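Local coordinates for protein putative carbohydrate-active enzyme (Uncultured organism, PDB 5WH8) that probably hydrolyses glycosidic bonds of cellulose, as a glycoside hydrolase family 5 catalytic domain cut from a longer multi-modular protein, at residues D123-F128 / K161-A166; Q224-I227 / A232-V235; G239-Q242 / G248-F251. All coordinates share one frame; numbering follows the deposited sequence.

Contact 1 (D123-F128 / K161-A166); sequences DDAIPF and KEYAEA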
# COMPACT_ATOMS: atom_id res chain seq x y z
N ASP A 123 14.32 14.05 8.96
CA ASP A 123 14.83 15.26 8.29
C ASP A 123 14.28 15.37 6.87
O ASP A 123 14.14 16.49 6.36
CB ASP A 123 16.36 15.28 8.25
CG ASP A 123 16.99 15.52 9.60
OD1 ASP A 123 16.32 16.09 10.49
OD2 ASP A 123 18.17 15.14 9.76
N ASP A 124 14.00 14.24 6.22
CA ASP A 124 13.37 14.23 4.90
C ASP A 124 11.87 13.90 4.94
O ASP A 124 11.11 14.38 4.10
CB ASP A 124 14.08 13.23 3.98
CG ASP A 124 15.45 13.70 3.61
OD1 ASP A 124 15.56 14.86 3.16
OD2 ASP A 124 16.40 12.95 3.86
N ALA A 125 11.45 13.09 5.91
CA ALA A 125 10.05 12.67 5.98
C ALA A 125 9.09 13.82 6.29
O ALA A 125 7.98 13.89 5.77
CB ALA A 125 9.88 11.57 7.02
N ILE A 126 9.52 14.74 7.15
CA ILE A 126 8.67 15.88 7.48
C ILE A 126 8.42 16.79 6.25
O ILE A 126 7.27 17.06 5.93
CB ILE A 126 9.29 16.69 8.66
CG1 ILE A 126 9.19 15.90 9.97
CG2 ILE A 126 8.62 18.04 8.84
CD1 ILE A 126 7.83 15.63 10.46
N PRO A 127 9.48 17.25 5.54
CA PRO A 127 9.18 18.04 4.34
C PRO A 127 8.48 17.26 3.22
O PRO A 127 7.65 17.84 2.51
CB PRO A 127 10.55 18.53 3.87
CG PRO A 127 11.56 17.87 4.73
CD PRO A 127 10.89 17.32 5.93
N PHE A 128 8.77 15.97 3.10
CA PHE A 128 8.06 15.12 2.14
C PHE A 128 6.57 15.11 2.43
O PHE A 128 5.76 15.33 1.53
CB PHE A 128 8.60 13.69 2.19
CG PHE A 128 7.87 12.72 1.29
CD1 PHE A 128 8.17 12.63 -0.05
CD2 PHE A 128 6.87 11.90 1.81
CE1 PHE A 128 7.48 11.73 -0.88
CE2 PHE A 128 6.18 11.00 0.98
CZ PHE A 128 6.50 10.91 -0.35
N LYS A 161 5.33 5.06 17.43
CA LYS A 161 4.28 6.00 17.84
C LYS A 161 4.84 7.44 17.90
O LYS A 161 4.16 8.38 17.50
CB LYS A 161 3.67 5.57 19.19
CG LYS A 161 2.46 6.35 19.65
CD LYS A 161 1.80 5.64 20.82
CE LYS A 161 0.50 6.30 21.24
NZ LYS A 161 0.74 7.46 22.11
N GLU A 162 6.07 7.60 18.37
CA GLU A 162 6.68 8.93 18.41
C GLU A 162 6.94 9.47 17.00
O GLU A 162 6.73 10.65 16.75
CB GLU A 162 7.97 8.91 19.24
CG GLU A 162 7.63 8.77 20.73
CD GLU A 162 8.83 8.81 21.67
OE1 GLU A 162 9.90 8.28 21.32
OE2 GLU A 162 8.68 9.38 22.77
N TYR A 163 7.36 8.61 16.08
CA TYR A 163 7.48 9.00 14.67
C TYR A 163 6.14 9.47 14.13
O TYR A 163 6.06 10.53 13.50
CB TYR A 163 8.01 7.82 13.83
CG TYR A 163 7.94 8.05 12.32
CD1 TYR A 163 8.90 8.80 11.67
CD2 TYR A 163 6.88 7.55 11.56
CE1 TYR A 163 8.84 9.02 10.31
CE2 TYR A 163 6.81 7.77 10.19
CZ TYR A 163 7.79 8.51 9.58
OH TYR A 163 7.75 8.77 8.22
N ALA A 164 5.10 8.68 14.35
CA ALA A 164 3.77 9.00 13.84
C ALA A 164 3.25 10.31 14.44
O ALA A 164 2.57 11.08 13.77
CB ALA A 164 2.81 7.86 14.12
N GLU A 165 3.54 10.54 15.72
CA GLU A 165 3.07 11.76 16.37
C GLU A 165 3.86 13.00 15.89
O GLU A 165 3.42 14.14 16.12
CB GLU A 165 3.13 11.57 17.89
CG GLU A 165 2.03 10.62 18.37
CD GLU A 165 2.09 10.24 19.83
OE1 GLU A 165 3.11 10.50 20.50
OE2 GLU A 165 1.10 9.64 20.31
N ALA A 166 4.99 12.78 15.21
CA ALA A 166 5.73 13.86 14.52
C ALA A 166 5.17 14.14 13.12
O ALA A 166 5.00 15.30 12.72
CB ALA A 166 7.24 13.51 14.43
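Tyr163 OH, the phenolic oxygen that the helix 157-172 turns toward the helix 122-135, is hydrogen-bonded to Ile146 O, just past the end of strand 142-145, and from the other helix it is met by the methyl of Ala125. Ala125 CB lies 3.7 Å from Tyr163 OH and 4.3 Å from Tyr163 CE1, close to the ring plane, so the methyl sits at the edge of the phenol. The ring can reach this far because CG stands anti to the backbone N (chi1 170°), which carries the phenol well out from its own helix.

The next residue, Ile126, reaches Ala166, about one turn beyond Tyr163 on helix 157-172. Its CG1 branch lies beside the backbone N, and the terminal CD1 comes to 3.6 Å from Ala166 O and 4.0 Å from Ala166 C, an apolar methyl resting on a main-chain carbonyl. Ile126 and Ala166 also have the nearest CA atoms of the two segments, 7.9 Å apart. Away from the contact, Lys161 NZ forms a salt bridge of 2.8 Å with Glu165 OE2, one turn further on, meeting that oxygen on the syn side. Trp108 of strand 103-109 touches both Ala125 and Tyr163 from the barrel side. The contact is helix-to-helix packing between two successive outer helices of a (beta/alpha)8 TIM barrel.

Contact 2 (Q224-I227 / A232-V235); sequences QVAI and ALFV. With EDO (1,2-ethanediol), chain C.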
# COMPACT_ATOMS: atom_id res chain seq x y z
N GLN A 224 -5.48 -10.91 14.90
CA GLN A 224 -6.80 -11.02 15.53
C GLN A 224 -6.84 -10.31 16.88
O GLN A 224 -7.88 -9.74 17.25
CB GLN A 224 -7.24 -12.48 15.70
CG GLN A 224 -8.72 -12.64 16.07
CD GLN A 224 -9.61 -12.17 14.96
OE1 GLN A 224 -9.44 -12.61 13.82
NE2 GLN A 224 -10.53 -11.25 15.26
N VAL A 225 -5.74 -10.35 17.65
CA VAL A 225 -5.65 -9.56 18.89
C VAL A 225 -5.88 -8.08 18.58
O VAL A 225 -6.67 -7.41 19.25
CB VAL A 225 -4.29 -9.75 19.63
CG1 VAL A 225 -4.18 -8.77 20.82
CG2 VAL A 225 -4.12 -11.20 20.10
N ALA A 226 -5.22 -7.55 17.56
CA ALA A 226 -5.40 -6.15 17.19
C ALA A 226 -6.82 -5.81 16.76
O ALA A 226 -7.36 -4.77 17.15
CB ALA A 226 -4.42 -5.76 16.06
N ILE A 227 -7.42 -6.66 15.95
CA ILE A 227 -8.80 -6.48 15.53
C ILE A 227 -9.75 -6.50 16.74
O ILE A 227 -10.63 -5.65 16.85
CB ILE A 227 -9.22 -7.56 14.53
CG1 ILE A 227 -8.40 -7.43 13.23
CG2 ILE A 227 -10.76 -7.46 14.24
CD1 ILE A 227 -8.56 -8.62 12.29
N ALA A 232 -8.16 -1.09 12.85
CA ALA A 232 -8.44 -1.37 11.44
C ALA A 232 -7.11 -1.68 10.76
O ALA A 232 -6.19 -0.86 10.83
CB ALA A 232 -9.10 -0.17 10.78
N LEU A 233 -7.00 -2.86 10.16
CA LEU A 233 -5.75 -3.33 9.57
C LEU A 233 -5.80 -3.22 8.04
O LEU A 233 -6.86 -3.41 7.44
CB LEU A 233 -5.46 -4.78 9.95
CG LEU A 233 -5.44 -5.10 11.44
CD1 LEU A 233 -5.06 -6.57 11.59
CD2 LEU A 233 -4.49 -4.19 12.21
N PHE A 234 -4.66 -2.93 7.43
CA PHE A 234 -4.55 -2.86 5.97
C PHE A 234 -3.34 -3.67 5.54
O PHE A 234 -2.24 -3.37 6.00
CB PHE A 234 -4.41 -1.39 5.52
CG PHE A 234 -4.80 -1.11 4.07
CD1 PHE A 234 -4.21 -1.77 3.01
CD2 PHE A 234 -5.77 -0.14 3.78
CE1 PHE A 234 -4.59 -1.47 1.68
CE2 PHE A 234 -6.14 0.15 2.46
CZ PHE A 234 -5.55 -0.52 1.42
N VAL A 235 -3.50 -4.68 4.68
CA VAL A 235 -2.31 -5.41 4.20
C VAL A 235 -1.73 -4.65 2.99
O VAL A 235 -2.08 -4.94 1.84
CB VAL A 235 -2.65 -6.89 3.89
CG1 VAL A 235 -1.47 -7.63 3.27
CG2 VAL A 235 -3.06 -7.60 5.18
C1 EDO C . -9.60 2.19 14.63
O1 EDO C . -10.28 2.98 13.63
C2 EDO C . -8.10 2.45 14.51
O2 EDO C . -7.55 1.68 13.43
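The second half of a beta-alpha-beta crossover, where helix 217-228 returns to strand 233-239, is held here by three apolar side chains. Leu233 of the strand supplies about half of the buried surface and turns toward the helix. Its two methyls are divided between neighbouring helix residues. CD1 goes to Ile227, 3.8 Å from Ile227 CG1 and 4.1 Å from Ile227 CD1, while CD2 goes to the methyl of Ala226, with 4.2 Å between Leu233 CD2 and Ala226 CB. Leucine reaches both because CG lies beside the backbone N, anti to the carbonyl carbon (chi1 -55°), which sets the fork of the side chain against the helix.

Ala226 points its methyl toward the strand. Ile227 leaves the helix at a slant, and its extended CG1 branch lies against Leu233 CD1, the two side chains crossing at about a right angle. The nearest CA atoms of the segments, those of Ile227 and Ala232, are 6.6 Å apart. At the start of the strand segment, Ala232 N gives a nearly straight bond of 2.9 Å to O2 of a 1,2-ethanediol molecule, probably from the crystallisation liquor, with an N-H...O angle of 174°; Gly18 O and Val204 O also bond to this diol.

Val191 of helix 191-194 touches both Ala226 and Leu233, Ile227 leans on Arg264 and Ile266 beyond the next helix, and backbone bonds from Ala232 and Phe234 tie the strand segment to the neighbouring strand 204-211.

Contact 3 (G239-Q242 / G248-F251); sequences GTTQ and GVYF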
# COMPACT_ATOMS: atom_id res chain seq x y z
N GLY A 239 3.35 -11.25 -0.05
CA GLY A 239 3.90 -12.06 -1.13
C GLY A 239 3.48 -13.51 -1.05
O GLY A 239 3.00 -14.01 -0.03
N THR A 240 3.68 -14.20 -2.17
CA THR A 240 3.36 -15.61 -2.30
C THR A 240 4.57 -16.50 -2.00
O THR A 240 4.49 -17.71 -2.08
CB THR A 240 2.87 -15.91 -3.72
OG1 THR A 240 3.91 -15.51 -4.63
CG2 THR A 240 1.60 -15.17 -4.04
N THR A 241 5.69 -15.86 -1.73
CA THR A 241 6.98 -16.51 -1.48
C THR A 241 7.34 -16.41 0.00
O THR A 241 6.58 -15.87 0.82
CB THR A 241 8.07 -15.82 -2.31
OG1 THR A 241 8.08 -14.43 -1.95
CG2 THR A 241 7.81 -15.96 -3.79
N GLN A 242 8.51 -16.94 0.37
CA GLN A 242 9.14 -16.53 1.60
C GLN A 242 9.46 -15.02 1.58
O GLN A 242 9.46 -14.37 0.52
CB GLN A 242 10.42 -17.35 1.85
CG GLN A 242 10.15 -18.84 2.04
CD GLN A 242 11.39 -19.61 2.38
OE1 GLN A 242 11.81 -20.52 1.63
NE2 GLN A 242 11.98 -19.30 3.51
N GLY A 248 10.53 -20.79 -3.68
CA GLY A 248 9.26 -21.43 -3.98
C GLY A 248 8.07 -20.50 -3.83
O GLY A 248 8.17 -19.45 -3.20
N VAL A 249 6.95 -20.88 -4.45
CA VAL A 249 5.67 -20.18 -4.24
C VAL A 249 4.79 -21.10 -3.39
O VAL A 249 4.86 -22.33 -3.48
CB VAL A 249 4.95 -19.82 -5.56
CG1 VAL A 249 5.68 -18.66 -6.27
CG2 VAL A 249 4.82 -21.02 -6.47
N TYR A 250 4.02 -20.47 -2.51
CA TYR A 250 3.23 -21.14 -1.49
C TYR A 250 1.76 -20.74 -1.59
O TYR A 250 1.23 -20.02 -0.76
CB TYR A 250 3.80 -20.80 -0.11
CG TYR A 250 5.22 -21.28 0.11
CD1 TYR A 250 6.31 -20.59 -0.41
CD2 TYR A 250 5.47 -22.41 0.86
CE1 TYR A 250 7.60 -21.03 -0.19
CE2 TYR A 250 6.77 -22.85 1.08
CZ TYR A 250 7.82 -22.16 0.54
OH TYR A 250 9.13 -22.60 0.78
N PHE A 251 1.10 -21.25 -2.61
CA PHE A 251 -0.26 -20.82 -2.91
C PHE A 251 -1.31 -21.40 -1.96
O PHE A 251 -2.36 -20.76 -1.75
CB PHE A 251 -0.61 -21.21 -4.36
CG PHE A 251 0.20 -20.49 -5.41
CD1 PHE A 251 0.61 -19.18 -5.25
CD2 PHE A 251 0.54 -21.14 -6.58
CE1 PHE A 251 1.34 -18.53 -6.23
CE2 PHE A 251 1.28 -20.50 -7.58
CZ PHE A 251 1.68 -19.19 -7.40
O HOH W 1 10.08 -18.62 -1.30
O HOH W 2 11.24 -21.96 -1.02
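Thr240 O accepts the backbone N-H of Tyr250 at 2.8 Å (C=O...N angle 172°, N-H...O 154°), and Val249 CA adds a weaker CA-H...O contact to the same oxygen at 3.5 Å. Thr240 O lies at the edge of the Tyr250 ring, in its plane. Beside it, the CB and CG2 of Thr240 meet Phe251 CE1, and Thr241 CG2 rests 3.6 Å from Gly248 O.

Further out, the Gln242 chain, extended beyond CG, runs past the Tyr250 ring with amide and ring planes at 90°, bringing Gln242 CG 4.0 Å from Tyr250 CE1. Two waters complete the link: one accepts the N-H of Gln242 and donates to Gly248 O, while the other joins Gln242 OE1, Gly248 N and Tyr250 OH. Thr241 OG1 donates to the carbonyl of the next residue, Gln242 O, at 2.8 Å.

Thr240 OG1 bonds to Ser299 of helix 298-307, whose Tyr302 stacks on Phe251, and Ser212 holds Tyr250 O. Tyr250 takes the N-cap position of helix 251-263, and its pairing with Thr240 brings together the two ends of the beta-alpha loop after strand 233-239 of the TIM barrel.

Overall arrangement
The three contacts come in series along the chain, contact 1 first, then contact 2 and contact 3, and all belong to the single TIM-barrel fold of this GH5 domain. Contact 1 joins the outer helices 122-135 and 157-172. Contacts 2 and 3 share strand 233-239, with centres about 22 Å apart: contact 2 packs helix 217-228 against its N-terminal end, and contact 3 lies beyond its C-terminal end, the end at which TIM-barrel enzymes carry their active sites, in the loop leading to helix 251-263. The centres of contacts 1 and 2 are about 23 Å apart; contacts 1 and 3, about 33 Å apart between centres, lie on opposite sides of the chain's centre.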